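Local structure of kinetochore protein Mis16 (Schizosaccharomyces japonicus, 4XYH) at residues C258-H263 with Y295-A300; H319-H324 with P339-S344. The protein is a WD-repeat beta-propeller that recognises histone H4 and the CENP-A-specific chaperone Scm3, and probably serves CENP-A deposition at centromeres. All coordinates share one frame; numbering follows the deposited sequence.

How the interactions relate
Both contacts are buried, and the two touch, Ala298 CB of interaction 1 lying 4.0 Å from Leu341 CD1 of interaction 2. Interaction 1 and the leucine pair of interaction 2 join adjacent blades of the propeller, while the His324-Thr343 bond ties the incoming loop to the blade it enters. They meet in one sheet, because strand 296-301 of interaction 1 and strand 319-321 of interaction 2 belong to the same blade. Each pairs leucines that meet end to end, yet the chemistry then diverges. Interaction 1 is wholly apolar across the segments and buries 127 Å². Interaction 2 buries 175 Å² and adds a histidine-threonine hydrogen bond, made in the loop that holds His324.

Interaction 1 (C258-H263 with Y295-A300); sequences CTLQIH and YLLATA
Leu260 reaches across from strand 259-264 and overlaps the side chains of Leu297 and Thr299 on strand 296-301. Its CD1 does most of the touching: it lies 4.0 Å from Leu297 CD1, and this methyl pair marks two leucines that approach tip to tip. The second branch adds to the same overlap, with Leu260 CD2 4.1 Å from Leu297 CD1, which therefore rests against both methyls of its partner. Thr299 comes in at a slant, and its CG2 stands 4.1 Å from Leu260 CD1. Leu260 sends CG opposite its backbone N (chi1 164°), which carries its methyls out toward Leu297, whose own CG sits between N and the carbonyl carbon (chi1 63°). The backbones themselves stay well apart, the closest CA pair being Leu260 and Thr299 at 8.2 Å, and no hydrogen bond joins the two segments. Between these two segments the joining is done by side chains, as expected where the faces of two sheets pack.

Thr299 has two characters here. Its methyl serves the apolar seam, while OG1 is engaged within its own predicted WD repeat, by His280 NE2 from the loop ahead of strand 284-289 and by Trp309 NE1 on strand 306-310, the histidine-threonine-tryptophan network familiar from WD repeats.

In the fold, this is strand-on-strand packing between adjacent propeller blades. Leu260 also rests on Thr252 and Val254 of its sheet neighbour 250-255, and its backbone is hydrogen-bonded to Val277 of strand 275-278, so its own sheet holds it from two strands. Leu297 rests on Trp309 of strand 306-310. On the other side of strand 296-301, Ala298 packs against Val331 and Trp333 of strand 328-333, in the following blade.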
loop_
_atom_site.group_PDB
_atom_site.type_symbol
_atom_site.label_atom_id
_atom_site.label_comp_id
_atom_site.label_asym_id
_atom_site.label_seq_id
_atom_site.Cartn_x
_atom_site.Cartn_y
_atom_site.Cartn_z
ATOM N N CYS A 258 13.081 -8.700 10.767
ATOM C CA CYS A 258 12.113 -8.770 11.882
ATOM C C CYS A 258 11.985 -7.520 12.741
ATOM O O CYS A 258 11.224 -7.534 13.703
ATOM C CB CYS A 258 12.434 -9.955 12.812
ATOM S SG CYS A 258 12.441 -11.508 11.942
ATOM N N THR A 259 12.706 -6.444 12.419
ATOM C CA THR A 259 12.633 -5.256 13.278
ATOM C C THR A 259 11.667 -4.170 12.801
ATOM O O THR A 259 11.330 -4.070 11.611
ATOM C CB THR A 259 14.012 -4.596 13.463
ATOM O OG1 THR A 259 14.478 -4.059 12.213
ATOM C CG2 THR A 259 15.017 -5.607 14.009
ATOM N N LEU A 260 11.226 -3.372 13.770
ATOM C CA LEU A 260 10.429 -2.182 13.553
ATOM C C LEU A 260 11.282 -1.045 14.042
ATOM O O LEU A 260 11.715 -1.064 15.193
ATOM C CB LEU A 260 9.117 -2.246 14.335
ATOM C CG LEU A 260 8.347 -0.936 14.513
ATOM C CD1 LEU A 260 7.757 -0.468 13.170
ATOM C CD2 LEU A 260 7.236 -1.093 15.571
ATOM N N GLN A 261 11.565 -0.062 13.198
ATOM C CA GLN A 261 12.477 0.997 13.628
ATOM C C GLN A 261 11.878 2.376 13.409
ATOM O O GLN A 261 11.045 2.581 12.527
ATOM C CB GLN A 261 13.839 0.876 12.925
ATOM C CG GLN A 261 14.481 -0.520 13.025
ATOM C CD GLN A 261 15.943 -0.530 12.626
ATOM O OE1 GLN A 261 16.621 0.482 12.723
ATOM N NE2 GLN A 261 16.432 -1.677 12.173
ATOM N N ILE A 262 12.290 3.316 14.253
ATOM C CA ILE A 262 11.864 4.702 14.134
ATOM C C ILE A 262 13.101 5.516 13.864
ATOM O O ILE A 262 14.098 5.388 14.575
ATOM C CB ILE A 262 11.164 5.217 15.408
ATOM C CG1 ILE A 262 9.950 4.344 15.736
ATOM C CG2 ILE A 262 10.765 6.673 15.232
ATOM C CD1 ILE A 262 8.836 4.447 14.701
ATOM N N HIS A 263 13.056 6.330 12.822
ATOM C CA HIS A 263 14.211 7.123 12.468
ATOM C C HIS A 263 13.874 8.584 12.602
ATOM O O HIS A 263 12.750 8.993 12.280
ATOM C CB HIS A 263 14.666 6.815 11.040
ATOM C CG HIS A 263 14.701 5.354 10.728
ATOM N ND1 HIS A 263 15.797 4.564 10.992
ATOM C CD2 HIS A 263 13.763 4.530 10.203
ATOM C CE1 HIS A 263 15.538 3.320 10.637
ATOM N NE2 HIS A 263 14.312 3.275 10.150
ATOM N N TYR A 295 0.067 8.082 18.171
ATOM C CA TYR A 295 0.971 7.115 18.807
ATOM C C TYR A 295 0.708 5.685 18.360
ATOM O O TYR A 295 1.493 4.783 18.672
ATOM C CB TYR A 295 0.865 7.204 20.343
ATOM C CG TYR A 295 1.235 8.573 20.853
ATOM C CD1 TYR A 295 2.565 8.921 21.041
ATOM C CD2 TYR A 295 0.259 9.538 21.099
ATOM C CE1 TYR A 295 2.923 10.196 21.475
ATOM C CE2 TYR A 295 0.609 10.817 21.538
ATOM C CZ TYR A 295 1.943 11.132 21.721
ATOM O OH TYR A 295 2.305 12.386 22.152
ATOM N N LEU A 296 -0.387 5.469 17.638
ATOM C CA LEU A 296 -0.760 4.110 17.245
ATOM C C LEU A 296 -0.201 3.735 15.872
ATOM O O LEU A 296 -0.225 4.555 14.944
ATOM C CB LEU A 296 -2.282 3.946 17.238
ATOM C CG LEU A 296 -2.835 2.539 16.960
ATOM C CD1 LEU A 296 -2.316 1.534 17.964
ATOM C CD2 LEU A 296 -4.345 2.536 17.002
ATOM N N LEU A 297 0.294 2.498 15.748
ATOM C CA LEU A 297 0.689 1.947 14.444
ATOM C C LEU A 297 0.498 0.425 14.386
ATOM O O LEU A 297 0.285 -0.228 15.416
ATOM C CB LEU A 297 2.144 2.300 14.104
ATOM C CG LEU A 297 3.250 1.762 15.022
ATOM C CD1 LEU A 297 4.554 1.684 14.267
ATOM C CD2 LEU A 297 3.414 2.654 16.252
ATOM N N ALA A 298 0.578 -0.131 13.178
ATOM C CA ALA A 298 0.372 -1.558 12.974
ATOM C C ALA A 298 1.484 -2.147 12.128
ATOM O O ALA A 298 2.028 -1.470 11.248
ATOM C CB ALA A 298 -0.975 -1.812 12.314
ATOM N N THR A 299 1.812 -3.411 12.390
ATOM C CA THR A 299 2.749 -4.152 11.558
ATOM C C THR A 299 2.093 -5.425 11.033
ATOM O O THR A 299 1.345 -6.099 11.753
ATOM C CB THR A 299 4.046 -4.536 12.326
ATOM O OG1 THR A 299 3.708 -5.232 13.537
ATOM C CG2 THR A 299 4.854 -3.299 12.671
ATOM N N ALA A 300 2.374 -5.741 9.772
ATOM C CA ALA A 300 1.910 -6.975 9.148
ATOM C C ALA A 300 3.106 -7.899 8.981
ATOM O O ALA A 300 4.140 -7.491 8.456
ATOM C CB ALA A 300 1.257 -6.690 7.800
#

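Interaction 2 (H319-H324 with P339-S344); sequences HTLEGH and PILVTS
The His324 imidazole meets Thr343 with its edge: OG1 lies in the ring plane, and the ring reaches it with NE2 rather than laying a face on strand 340-345. The distance from His324 NE2 to Thr343 OG1 is 2.7 Å, with an angle of 150°, and either atom could be the donor. Beside it, Ser344 N is only an oblique neighbour of the ring. The other flat group, the His319 ring, has Leu321 CD2 of its own segment at its edge, in plane. With CG turned away from the carbonyl carbon (chi1 -81°), His324 extends its ring toward the strand. At its far nitrogen, ND1 bonds to Asp347 OD2, so both ring nitrogens are engaged and the ring is fixed in rotation.

The second point of contact is apolar. Leu321 and Leu341 meet tip to tip, Leu321 CD1 lying 4.1 Å from Leu341 CD2, and both side chains also touch Trp353. End to end, 321-324 and 341-344 point 25° apart.

Thr343 OG1 also accepts a hydrogen bond from Trp353 NE1. Asp347, His324, Thr343 and Trp353 thus form the hydrogen-bonded tetrad characteristic of WD repeats. With an alanine at His324, Asp347 and Thr343 would probably each lose their imidazole partner and a gap would open beside Cys351. The chemistry implies a buried network of polar groups that satisfy one another, in which the carboxylate of Asp347 is likely to polarise the imidazole, tying the loop of His324 to strand 340-345.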
loop_
_atom_site.group_PDB
_atom_site.type_symbol
_atom_site.label_atom_id
_atom_site.label_comp_id
_atom_site.label_asym_id
_atom_site.label_seq_id
_atom_site.Cartn_x
_atom_site.Cartn_y
_atom_site.Cartn_z
ATOM N N HIS A 319 -1.642 -5.460 21.060
ATOM C CA HIS A 319 -2.640 -6.472 20.741
ATOM C C HIS A 319 -2.180 -7.226 19.512
ATOM O O HIS A 319 -1.302 -6.757 18.789
ATOM C CB HIS A 319 -4.015 -5.830 20.510
ATOM C CG HIS A 319 -5.133 -6.818 20.399
ATOM N ND1 HIS A 319 -5.610 -7.526 21.487
ATOM C CD2 HIS A 319 -5.848 -7.243 19.333
ATOM C CE1 HIS A 319 -6.577 -8.334 21.090
ATOM N NE2 HIS A 319 -6.743 -8.186 19.787
ATOM N N THR A 320 -2.764 -8.393 19.276
ATOM C CA THR A 320 -2.443 -9.176 18.097
ATOM C C THR A 320 -3.711 -9.547 17.344
ATOM O O THR A 320 -4.598 -10.176 17.908
ATOM C CB THR A 320 -1.674 -10.437 18.465
ATOM O OG1 THR A 320 -0.519 -10.075 19.220
ATOM C CG2 THR A 320 -1.225 -11.184 17.209
ATOM N N LEU A 321 -3.804 -9.140 16.076
ATOM C CA LEU A 321 -4.944 -9.506 15.248
ATOM C C LEU A 321 -4.669 -10.830 14.563
ATOM O O LEU A 321 -3.736 -10.932 13.770
ATOM C CB LEU A 321 -5.244 -8.431 14.198
ATOM C CG LEU A 321 -5.414 -7.008 14.712
ATOM C CD1 LEU A 321 -5.635 -6.039 13.561
ATOM C CD2 LEU A 321 -6.575 -6.948 15.699
ATOM N N GLU A 322 -5.474 -11.845 14.862
ATOM C CA GLU A 322 -5.330 -13.140 14.202
ATOM C C GLU A 322 -6.533 -13.459 13.319
ATOM O O GLU A 322 -7.647 -13.013 13.580
ATOM C CB GLU A 322 -5.134 -14.230 15.242
ATOM C CG GLU A 322 -4.304 -13.747 16.391
ATOM C CD GLU A 322 -3.602 -14.859 17.120
ATOM O OE1 GLU A 322 -2.696 -15.488 16.522
ATOM O OE2 GLU A 322 -3.955 -15.094 18.295
ATOM N N GLY A 323 -6.301 -14.220 12.259
ATOM C CA GLY A 323 -7.380 -14.615 11.381
ATOM C C GLY A 323 -6.911 -14.892 9.973
ATOM O O GLY A 323 -7.583 -15.592 9.222
ATOM N N HIS A 324 -5.767 -14.334 9.598
ATOM C CA HIS A 324 -5.178 -14.682 8.312
ATOM C C HIS A 324 -4.500 -16.053 8.383
ATOM O O HIS A 324 -4.045 -16.485 9.434
ATOM C CB HIS A 324 -4.179 -13.623 7.856
ATOM C CG HIS A 324 -4.811 -12.426 7.213
ATOM N ND1 HIS A 324 -5.596 -12.508 6.083
ATOM C CD2 HIS A 324 -4.741 -11.107 7.524
ATOM C CE1 HIS A 324 -5.991 -11.297 5.731
ATOM N NE2 HIS A 324 -5.486 -10.431 6.590
ATOM N N PRO A 339 -10.828 3.501 14.483
ATOM C CA PRO A 339 -10.525 2.121 14.874
ATOM C C PRO A 339 -10.527 1.088 13.731
ATOM O O PRO A 339 -10.406 -0.113 13.997
ATOM C CB PRO A 339 -11.645 1.799 15.871
ATOM C CG PRO A 339 -12.777 2.628 15.445
ATOM C CD PRO A 339 -12.226 3.868 14.789
ATOM N N ILE A 340 -10.663 1.539 12.489
ATOM C CA ILE A 340 -10.822 0.634 11.364
ATOM C C ILE A 340 -9.531 0.533 10.556
ATOM O O ILE A 340 -8.960 1.554 10.159
ATOM C CB ILE A 340 -11.959 1.107 10.435
ATOM C CG1 ILE A 340 -13.287 1.242 11.205
ATOM C CG2 ILE A 340 -12.083 0.198 9.221
ATOM C CD1 ILE A 340 -13.905 -0.061 11.673
ATOM N N LEU A 341 -9.065 -0.691 10.331
ATOM C CA LEU A 341 -7.951 -0.928 9.412
ATOM C C LEU A 341 -8.200 -2.163 8.541
ATOM O O LEU A 341 -9.049 -3.000 8.841
ATOM C CB LEU A 341 -6.622 -1.076 10.164
ATOM C CG LEU A 341 -6.289 -2.407 10.830
ATOM C CD1 LEU A 341 -4.821 -2.479 11.233
ATOM C CD2 LEU A 341 -7.157 -2.561 12.051
ATOM N N VAL A 342 -7.466 -2.241 7.441
ATOM C CA VAL A 342 -7.635 -3.301 6.475
ATOM C C VAL A 342 -6.275 -3.979 6.251
ATOM O O VAL A 342 -5.232 -3.316 6.290
ATOM C CB VAL A 342 -8.229 -2.753 5.144
ATOM C CG1 VAL A 342 -7.223 -1.875 4.384
ATOM C CG2 VAL A 342 -8.663 -3.875 4.286
ATOM N N THR A 343 -6.289 -5.297 6.064
ATOM C CA THR A 343 -5.076 -6.059 5.815
ATOM C C THR A 343 -5.291 -7.021 4.645
ATOM O O THR A 343 -6.427 -7.331 4.284
ATOM C CB THR A 343 -4.629 -6.870 7.060
ATOM O OG1 THR A 343 -5.628 -7.845 7.394
ATOM C CG2 THR A 343 -4.411 -5.956 8.253
ATOM N N SER A 344 -4.191 -7.489 4.063
ATOM C CA SER A 344 -4.235 -8.369 2.903
ATOM C C SER A 344 -3.185 -9.445 3.089
ATOM O O SER A 344 -2.152 -9.216 3.726
ATOM C CB SER A 344 -3.977 -7.608 1.601
ATOM O OG SER A 344 -2.579 -7.503 1.332
#